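Local coordinates for protein ORF 37 (Human herpesvirus 8 type M, PDB 3FHD) that cuts double- and single-stranded DNA as endonuclease and exonuclease, and helps process branched viral DNA to promote production of packaged unit-length genomes, at residues A[203-208]-A[269-274]. Numbering follows the deposited sequence.
Sequences LRCEEV and CRFKYT. With SO4 (sulfate ion), chain C.
C205 on the helix meets C269 and F271 on the other segment, and these three side chains form the tight part of the contact. The thiol of C269 reaches the first turn of the helix. Its SG lies 3.6 Å from C205 CB and 3.7 Å from the backbone N of E206. C205 turns its own sulfur elsewhere: chi1 of -73° swings its SG away from its own carbonyl carbon and brings it to the edge of the F271 ring, 3.7 Å from F271 CE1. It sits 82° off the ring normal, an edge-on sulfur-aromatic contact. The two cysteines are not bonded here, although a disulfide between them is seen in another crystal structure of this protein.

The E206 side of the contact is looser. E206 CG only brushes C269 SG at 4.0 Å, and the extended chain carries the carboxylate past it. One water then links the segments: it donates to E206 OE2 and accepts from C269 N, both at 3.1 Å. E206 is a magnesium ligand in another crystal structure of this protein, and here its side chain lies near the bound magnesium and D243. F271 is exposed. Beyond it a sulfate, probably from the crystallisation liquor, takes the backbone N-H of F271 on O4 (2.9 Å) and that of K272 on O2. The R270 guanidinium lays one face under sulfate O2.

The contact thus joins the start of helix 203-217 to the end of strand 262-269 and the loop after it, beside the metal site of this PD-(D/E)XK nuclease. Strand 423-432 backs it, with F431 touching both cysteines.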
loop_
_atom_site.group_PDB
_atom_site.type_symbol
_atom_site.label_atom_id
_atom_site.label_comp_id
_atom_site.label_asym_id
_atom_site.label_seq_id
_atom_site.Cartn_x
_atom_site.Cartn_y
_atom_site.Cartn_z
ATOM N N LEU A 203 1.595 13.670 -2.063
ATOM C CA LEU A 203 2.480 13.078 -1.055
ATOM C C LEU A 203 2.721 14.027 0.128
ATOM O O LEU A 203 2.846 13.574 1.266
ATOM C CB LEU A 203 3.813 12.583 -1.662
ATOM C CG LEU A 203 4.973 12.071 -0.765
ATOM C CD1 LEU A 203 4.533 11.413 0.580
ATOM C CD2 LEU A 203 5.860 11.083 -1.537
ATOM N N ARG A 204 2.775 15.331 -0.138
ATOM C CA ARG A 204 2.878 16.319 0.921
ATOM C C ARG A 204 1.706 16.167 1.911
ATOM O O ARG A 204 1.928 16.014 3.112
ATOM C CB ARG A 204 2.925 17.740 0.340
ATOM N N CYS A 205 0.473 16.177 1.394
ATOM C CA CYS A 205 -0.711 16.021 2.228
ATOM C C CYS A 205 -0.772 14.674 2.970
ATOM O O CYS A 205 -1.147 14.639 4.143
ATOM C CB CYS A 205 -1.972 16.277 1.413
ATOM S SG CYS A 205 -2.131 18.077 1.063
ATOM N N GLU A 206 -0.400 13.575 2.300
ATOM C CA GLU A 206 -0.319 12.286 2.983
ATOM C C GLU A 206 0.588 12.320 4.193
ATOM O O GLU A 206 0.242 11.752 5.225
ATOM C CB GLU A 206 0.033 11.131 2.033
ATOM C CG GLU A 206 -1.169 10.814 1.161
ATOM C CD GLU A 206 -1.110 9.433 0.516
ATOM O OE1 GLU A 206 -0.255 8.604 0.933
ATOM O OE2 GLU A 206 -1.943 9.196 -0.404
ATOM N N GLU A 207 1.723 13.019 4.082
ATOM C CA GLU A 207 2.651 13.140 5.207
ATOM C C GLU A 207 2.024 13.899 6.370
ATOM O O GLU A 207 2.320 13.601 7.542
ATOM C CB GLU A 207 3.959 13.852 4.802
ATOM C CG GLU A 207 4.944 12.998 4.010
ATOM C CD GLU A 207 5.314 11.712 4.725
ATOM O OE1 GLU A 207 5.795 11.767 5.890
ATOM O OE2 GLU A 207 5.134 10.641 4.104
ATOM N N VAL A 208 1.173 14.885 6.052
ATOM C CA VAL A 208 0.492 15.629 7.103
ATOM C C VAL A 208 -0.450 14.709 7.869
ATOM O O VAL A 208 -0.482 14.741 9.116
ATOM C CB VAL A 208 -0.253 16.877 6.570
ATOM C CG1 VAL A 208 -1.229 17.406 7.617
ATOM C CG2 VAL A 208 0.749 17.959 6.210
ATOM N N CYS A 269 -6.330 11.505 0.717
ATOM C CA CYS A 269 -6.687 12.922 0.880
ATOM C C CYS A 269 -7.771 13.279 -0.108
ATOM O O CYS A 269 -7.768 12.759 -1.240
ATOM C CB CYS A 269 -5.459 13.809 0.720
ATOM S SG CYS A 269 -4.111 13.379 1.802
ATOM N N ARG A 270 -8.730 14.111 0.312
ATOM C CA ARG A 270 -9.874 14.465 -0.540
ATOM C C ARG A 270 -9.730 15.848 -1.151
ATOM O O ARG A 270 -10.261 16.803 -0.610
ATOM C CB ARG A 270 -11.145 14.460 0.291
ATOM C CG ARG A 270 -11.376 13.187 1.040
ATOM C CD ARG A 270 -12.211 12.304 0.203
ATOM N NE ARG A 270 -11.407 11.790 -0.881
ATOM C CZ ARG A 270 -11.888 11.154 -1.932
ATOM N NH1 ARG A 270 -13.189 10.959 -2.043
ATOM N NH2 ARG A 270 -11.051 10.706 -2.862
ATOM N N PHE A 271 -9.035 15.958 -2.280
ATOM C CA PHE A 271 -8.748 17.272 -2.814
ATOM C C PHE A 271 -9.973 18.010 -3.377
ATOM O O PHE A 271 -9.950 19.244 -3.459
ATOM C CB PHE A 271 -7.598 17.213 -3.794
ATOM C CG PHE A 271 -6.298 16.815 -3.147
ATOM C CD1 PHE A 271 -5.881 17.419 -1.939
ATOM C CD2 PHE A 271 -5.487 15.835 -3.724
ATOM C CE1 PHE A 271 -4.695 17.054 -1.335
ATOM C CE2 PHE A 271 -4.291 15.460 -3.119
ATOM C CZ PHE A 271 -3.892 16.080 -1.924
ATOM N N LYS A 272 -11.045 17.286 -3.700
ATOM C CA LYS A 272 -12.269 17.958 -4.205
ATOM C C LYS A 272 -12.866 18.886 -3.160
ATOM O O LYS A 272 -13.675 19.739 -3.496
ATOM C CB LYS A 272 -13.377 16.955 -4.574
ATOM C CG LYS A 272 -13.172 16.056 -5.792
ATOM C CD LYS A 272 -14.397 15.082 -5.959
ATOM C CE LYS A 272 -14.554 14.098 -4.764
ATOM N NZ LYS A 272 -15.504 12.920 -4.995
ATOM N N TYR A 273 -12.505 18.685 -1.891
ATOM C CA TYR A 273 -13.094 19.431 -0.776
ATOM C C TYR A 273 -12.184 20.551 -0.254
ATOM O O TYR A 273 -12.502 21.201 0.730
ATOM C CB TYR A 273 -13.450 18.488 0.379
ATOM C CG TYR A 273 -14.697 17.658 0.153
ATOM C CD1 TYR A 273 -15.968 18.177 0.417
ATOM C CD2 TYR A 273 -14.601 16.344 -0.295
ATOM C CE1 TYR A 273 -17.115 17.417 0.217
ATOM C CE2 TYR A 273 -15.742 15.580 -0.509
ATOM C CZ TYR A 273 -17.000 16.124 -0.250
ATOM O OH TYR A 273 -18.130 15.360 -0.453
ATOM N N THR A 274 -11.038 20.753 -0.894
ATOM C CA THR A 274 -10.137 21.845 -0.523
ATOM C C THR A 274 -10.844 23.198 -0.767
ATOM O O THR A 274 -11.410 23.432 -1.835
ATOM C CB THR A 274 -8.793 21.733 -1.283
ATOM O OG1 THR A 274 -8.176 20.477 -0.974
ATOM C CG2 THR A 274 -7.809 22.876 -0.895
HETATM S S SO4 C . -10.322 13.836 -4.637
HETATM O O1 SO4 C . -10.144 14.840 -5.697
HETATM O O2 SO4 C . -11.353 14.255 -3.680
HETATM O O3 SO4 C . -10.754 12.593 -5.276
HETATM O O4 SO4 C . -9.027 13.625 -3.991
HETATM O O HOH W 1 -4.484 10.526 -1.600
#